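Local coordinates for diguanylate cyclase TpbB (Pseudomonas aeruginosa, PDB 4IOB), which catalyses, through its GGDEF domain, the condensation of two GTP molecules into the second messenger cyclic di-GMP, which promotes biofilm formation, at residues A[26-31]-A[134-139]; A[90-95]-A[123-128]. All coordinates share one frame; numbering follows the deposited sequence.

Contact 1. Residues A[26-31]-A[134-139]; sequences EQLAVL and AALLHD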
loop_
_atom_site.group_PDB
_atom_site.type_symbol
_atom_site.label_atom_id
_atom_site.label_comp_id
_atom_site.label_asym_id
_atom_site.label_seq_id
_atom_site.Cartn_x
_atom_site.Cartn_y
_atom_site.Cartn_z
ATOM N N GLU A 26 0.533 -22.018 0.033
ATOM C CA GLU A 26 -0.152 -20.812 -0.410
ATOM C C GLU A 26 0.850 -19.680 -0.603
ATOM O O GLU A 26 2.018 -19.804 -0.234
ATOM C CB GLU A 26 -1.198 -20.396 0.626
ATOM N N GLN A 27 0.390 -18.574 -1.179
ATOM C CA GLN A 27 1.234 -17.400 -1.355
ATOM C C GLN A 27 0.596 -16.163 -0.737
ATOM O O GLN A 27 -0.628 -16.034 -0.703
ATOM C CB GLN A 27 1.522 -17.153 -2.838
ATOM C CG GLN A 27 2.317 -18.263 -3.505
ATOM C CD GLN A 27 2.981 -17.811 -4.792
ATOM O OE1 GLN A 27 2.585 -16.811 -5.392
ATOM N NE2 GLN A 27 4.000 -18.548 -5.221
ATOM N N LEU A 28 1.433 -15.258 -0.242
ATOM C CA LEU A 28 0.954 -13.997 0.307
ATOM C C LEU A 28 1.832 -12.854 -0.182
ATOM O O LEU A 28 3.003 -13.054 -0.504
ATOM C CB LEU A 28 0.933 -14.039 1.837
ATOM C CG LEU A 28 2.271 -13.925 2.568
ATOM C CD1 LEU A 28 2.871 -12.541 2.368
ATOM C CD2 LEU A 28 2.087 -14.215 4.050
ATOM N N ALA A 29 1.261 -11.657 -0.242
ATOM C CA ALA A 29 1.991 -10.496 -0.725
ATOM C C ALA A 29 1.861 -9.312 0.223
ATOM O O ALA A 29 0.848 -9.151 0.905
ATOM C CB ALA A 29 1.516 -10.114 -2.119
ATOM N N VAL A 30 2.903 -8.491 0.265
ATOM C CA VAL A 30 2.875 -7.250 1.018
ATOM C C VAL A 30 3.060 -6.086 0.056
ATOM O O VAL A 30 4.065 -6.007 -0.653
ATOM C CB VAL A 30 3.985 -7.203 2.083
ATOM C CG1 VAL A 30 4.098 -5.804 2.669
ATOM C CG2 VAL A 30 3.718 -8.229 3.173
ATOM N N LEU A 31 2.078 -5.193 0.026
ATOM C CA LEU A 31 2.138 -4.015 -0.827
ATOM C C LEU A 31 2.369 -2.766 0.010
ATOM O O LEU A 31 1.739 -2.576 1.049
ATOM C CB LEU A 31 0.840 -3.854 -1.618
ATOM C CG LEU A 31 0.629 -4.695 -2.875
ATOM C CD1 LEU A 31 0.804 -6.176 -2.587
ATOM C CD2 LEU A 31 -0.748 -4.405 -3.456
ATOM N N ALA A 134 9.971 -9.370 8.446
ATOM C CA ALA A 134 10.931 -8.276 8.349
ATOM C C ALA A 134 11.382 -8.046 6.909
ATOM O O ALA A 134 11.148 -6.981 6.337
ATOM C CB ALA A 134 12.130 -8.542 9.246
ATOM N N ALA A 135 12.027 -9.052 6.328
ATOM C CA ALA A 135 12.553 -8.948 4.971
ATOM C C ALA A 135 11.462 -8.612 3.961
ATOM O O ALA A 135 11.657 -7.773 3.081
ATOM C CB ALA A 135 13.262 -10.235 4.579
ATOM N N LEU A 136 10.316 -9.272 4.091
ATOM C CA LEU A 136 9.201 -9.053 3.178
ATOM C C LEU A 136 8.736 -7.601 3.231
ATOM O O LEU A 136 8.315 -7.036 2.223
ATOM C CB LEU A 136 8.044 -9.996 3.510
ATOM C CG LEU A 136 7.014 -10.224 2.402
ATOM C CD1 LEU A 136 7.690 -10.752 1.146
ATOM C CD2 LEU A 136 5.929 -11.178 2.873
ATOM N N LEU A 137 8.818 -7.003 4.416
ATOM C CA LEU A 137 8.471 -5.600 4.589
ATOM C C LEU A 137 9.556 -4.714 3.988
ATOM O O LEU A 137 9.265 -3.747 3.281
ATOM C CB LEU A 137 8.289 -5.273 6.072
ATOM C CG LEU A 137 7.200 -6.051 6.814
ATOM C CD1 LEU A 137 7.267 -5.782 8.309
ATOM C CD2 LEU A 137 5.823 -5.711 6.264
ATOM N N HIS A 138 10.809 -5.054 4.273
ATOM C CA HIS A 138 11.950 -4.308 3.756
ATOM C C HIS A 138 11.984 -4.335 2.256
ATOM O O HIS A 138 12.335 -3.343 1.617
ATOM C CB HIS A 138 13.249 -4.867 4.323
ATOM C CG HIS A 138 14.491 -4.259 3.717
ATOM N ND1 HIS A 138 14.929 -3.029 4.044
ATOM C CD2 HIS A 138 15.396 -4.762 2.783
ATOM C CE1 HIS A 138 16.051 -2.754 3.353
ATOM N NE2 HIS A 138 16.337 -3.817 2.582
ATOM N N ASP A 139 11.617 -5.475 1.680
ATOM C CA ASP A 139 11.587 -5.623 0.230
ATOM C C ASP A 139 10.503 -4.748 -0.392
ATOM O O ASP A 139 10.737 -4.081 -1.399
ATOM C CB ASP A 139 11.372 -7.088 -0.157
ATOM C CG ASP A 139 12.549 -7.967 0.218
ATOM O OD1 ASP A 139 13.538 -7.436 0.765
ATOM O OD2 ASP A 139 12.485 -9.189 -0.036
#

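Contact 2. Residues A[90-95]-A[123-128]; sequences ADALRI and IALYPE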
loop_
_atom_site.group_PDB
_atom_site.type_symbol
_atom_site.label_atom_id
_atom_site.label_comp_id
_atom_site.label_asym_id
_atom_site.label_seq_id
_atom_site.Cartn_x
_atom_site.Cartn_y
_atom_site.Cartn_z
ATOM N N ALA A 90 0.442 -12.570 -10.034
ATOM C CA ALA A 90 -0.377 -11.841 -10.994
ATOM C C ALA A 90 -1.521 -11.118 -10.291
ATOM O O ALA A 90 -1.810 -9.959 -10.589
ATOM C CB ALA A 90 -0.916 -12.786 -12.056
ATOM N N ASP A 91 -2.167 -11.808 -9.358
ATOM C CA ASP A 91 -3.259 -11.219 -8.592
ATOM C C ASP A 91 -2.787 -9.990 -7.827
ATOM O O ASP A 91 -3.451 -8.953 -7.828
ATOM C CB ASP A 91 -3.853 -12.243 -7.622
ATOM C CG ASP A 91 -4.648 -13.322 -8.329
ATOM O OD1 ASP A 91 -4.751 -13.269 -9.572
ATOM O OD2 ASP A 91 -5.171 -14.223 -7.638
ATOM N N ALA A 92 -1.637 -10.113 -7.172
ATOM C CA ALA A 92 -1.064 -9.004 -6.417
ATOM C C ALA A 92 -0.876 -7.783 -7.309
ATOM O O ALA A 92 -1.169 -6.658 -6.906
ATOM C CB ALA A 92 0.260 -9.417 -5.792
ATOM N N LEU A 93 -0.385 -8.013 -8.523
ATOM C CA LEU A 93 -0.199 -6.936 -9.490
ATOM C C LEU A 93 -1.547 -6.409 -9.965
ATOM O O LEU A 93 -1.698 -5.221 -10.251
ATOM C CB LEU A 93 0.626 -7.422 -10.682
ATOM C CG LEU A 93 2.077 -7.820 -10.400
ATOM C CD1 LEU A 93 2.703 -8.471 -11.625
ATOM C CD2 LEU A 93 2.889 -6.613 -9.957
ATOM N N ARG A 94 -2.525 -7.306 -10.047
ATOM C CA ARG A 94 -3.871 -6.953 -10.477
ATOM C C ARG A 94 -4.523 -5.997 -9.484
ATOM O O ARG A 94 -5.118 -4.990 -9.871
ATOM C CB ARG A 94 -4.723 -8.216 -10.620
ATOM C CG ARG A 94 -6.112 -7.982 -11.191
ATOM C CD ARG A 94 -6.090 -7.938 -12.710
ATOM N N ILE A 95 -4.406 -6.322 -8.201
ATOM C CA ILE A 95 -4.976 -5.495 -7.143
ATOM C C ILE A 95 -4.295 -4.132 -7.088
ATOM O O ILE A 95 -4.947 -3.110 -6.878
ATOM C CB ILE A 95 -4.863 -6.180 -5.770
ATOM C CG1 ILE A 95 -5.662 -7.486 -5.759
ATOM C CG2 ILE A 95 -5.346 -5.250 -4.667
ATOM C CD1 ILE A 95 -5.622 -8.217 -4.436
ATOM N N ILE A 123 5.654 -3.931 -4.351
ATOM C CA ILE A 123 5.079 -5.243 -4.067
ATOM C C ILE A 123 6.131 -6.295 -3.726
ATOM O O ILE A 123 7.015 -6.590 -4.530
ATOM C CB ILE A 123 4.235 -5.742 -5.253
ATOM C CG1 ILE A 123 3.259 -4.654 -5.703
ATOM C CG2 ILE A 123 3.502 -7.023 -4.884
ATOM C CD1 ILE A 123 2.486 -5.006 -6.955
ATOM N N ALA A 124 6.022 -6.859 -2.526
ATOM C CA ALA A 124 6.900 -7.942 -2.095
ATOM C C ALA A 124 6.103 -9.236 -1.973
ATOM O O ALA A 124 4.986 -9.237 -1.457
ATOM C CB ALA A 124 7.562 -7.595 -0.772
ATOM N N LEU A 125 6.680 -10.335 -2.445
ATOM C CA LEU A 125 5.959 -11.603 -2.507
ATOM C C LEU A 125 6.570 -12.690 -1.632
ATOM O O LEU A 125 7.781 -12.724 -1.412
ATOM C CB LEU A 125 5.885 -12.099 -3.953
ATOM C CG LEU A 125 5.027 -11.288 -4.922
ATOM C CD1 LEU A 125 5.285 -11.728 -6.355
ATOM C CD2 LEU A 125 3.552 -11.424 -4.573
ATOM N N TYR A 126 5.717 -13.582 -1.138
ATOM C CA TYR A 126 6.175 -14.772 -0.438
ATOM C C TYR A 126 5.759 -16.024 -1.205
ATOM O O TYR A 126 4.636 -16.110 -1.701
ATOM C CB TYR A 126 5.623 -14.824 0.985
ATOM C CG TYR A 126 5.928 -16.127 1.685
ATOM C CD1 TYR A 126 7.102 -16.290 2.409
ATOM C CD2 TYR A 126 5.052 -17.201 1.606
ATOM C CE1 TYR A 126 7.388 -17.484 3.045
ATOM C CE2 TYR A 126 5.329 -18.398 2.238
ATOM C CZ TYR A 126 6.498 -18.533 2.955
ATOM O OH TYR A 126 6.780 -19.723 3.587
ATOM N N PRO A 127 6.669 -17.004 -1.293
ATOM C CA PRO A 127 7.975 -16.925 -0.664
ATOM C C PRO A 127 9.072 -16.514 -1.641
ATOM O O PRO A 127 10.255 -16.639 -1.325
ATOM C CB PRO A 127 8.209 -18.366 -0.209
ATOM C CG PRO A 127 7.442 -19.205 -1.190
ATOM C CD PRO A 127 6.449 -18.323 -1.908
ATOM N N GLU A 128 8.684 -16.026 -2.814
ATOM C CA GLU A 128 9.649 -15.676 -3.853
ATOM C C GLU A 128 10.735 -14.718 -3.366
ATOM O O GLU A 128 11.924 -15.029 -3.438
ATOM C CB GLU A 128 8.941 -15.094 -5.080
#

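Contact 1. Residues A[26-31]-A[134-139]
Leu136 reaches from the helix toward the sheet and sets its CD2 methyl against two residues of strand 27-31. That methyl lies 3.4 Å from Leu28 CD1 and 3.7 Å from Val30 CG2, so one branch of the leucine meets two strand residues that point to the same face of the sheet. The arm is carried there by a first torsion that turns CG opposite the backbone N (chi1 -160°), extending the side chain out from the helix. Val30 divides its two methyls between neighbouring helix residues: CG2 faces Leu136, while CG1 stands 4.0 Å from Leu137 CD2. Leu137 starts from a CB directed off the strand, and it is the far end of its branched chain that returns to touch. A beta-branched valine suits the strand, offering two methyls close to the backbone; the longer leucines span the gap between axes 8.4 Å apart at an angle of 46°.

Leu28, Val30 and Leu136 are buried, and helix 7-23 closes over the same patch, with Leu14 touching both Val30 and Leu137 and Leu18 touching Leu28. Leu137, partly exposed, marks the looser margin. Farther round the helix, Ala134 and His138 face solvent, where a polar imidazole can stay hydrated and a small methyl leaves little apolar surface in water. No hydrogen bond joins the two segments. The contact therefore rests on van der Waals and hydrophobic contact between aliphatic branches, which implies that burial of methyl groups, not a directional bond between the two segments, holds this turn of helix 133-150 against strand 27-31.

Contact 2. Residues A[90-95]-A[123-128]
Ala92 and Leu93, consecutive residues of the helix, share the work of meeting Ile123 and Leu125, alternate residues of the strand that direct their side chains to the same face. Methyl-to-methyl contacts make up most of it. Ala92 points its CB at the strand, with Leu125 CD2 at 4.0 Å and Ile123 CG2 at 4.1 Å, so this single carbon is received by branches from two strand residues. Its small size suits the spot where the helix comes nearest the strand, the CA atoms of Ala92 and Ile123 being 7.6 Å apart. Leu93 leaves the helix at a slant and brings CD2 to 3.4 Å from Ile123 CD1. Ile123 meets both helix residues because its branches part at CB: CG2 serves Ala92, while CG1, placed beside the backbone N (chi1 -50°), carries CD1 to Leu93.

A second kind of contact sets carbon against backbone, for Ile123 CD1 also rests 4.0 Å from Ala92 O in simple van der Waals touch.

Hydrogen bonding stays on each side of the interface. The helix keeps its own bonds, Arg94 N to Ala90 O among them, whereas the strand pairs within the sheet through the backbones of Ile123 and Arg156, and Leu125 N bonds ND1 of His129 in the loop that follows. Leu157 lies against Leu93, Ile123 and Leu125, extending the apolar patch to the neighbouring strand.

With axes running nearly antiparallel (154°), the arrangement is that of a helix laid on the central beta-sheet in the alpha/beta architecture of GGDEF domains.

Both contacts dock a helix on the central sheet, but on opposite faces of it. Contact 1 uses strand 27-35 and contact 2 its antiparallel neighbour 119-126; backbone pairing of Val30 with Ala124 and of Leu28 with Tyr126 ties the two strands together. Alternation along strand 27-35 shows the division: Val30 serves helix 133-150, whereas Ala29 meets Ala92 of helix 89-102 on the other face. Contact 1 is the more buried, with helix 7-23 beside it, and relies on leucine and valine; contact 2 is only partly buried and has an alanine where the two backbones come nearest. Both are apolar and lie away from the magnesium-binding residues Ser35 and Asp77.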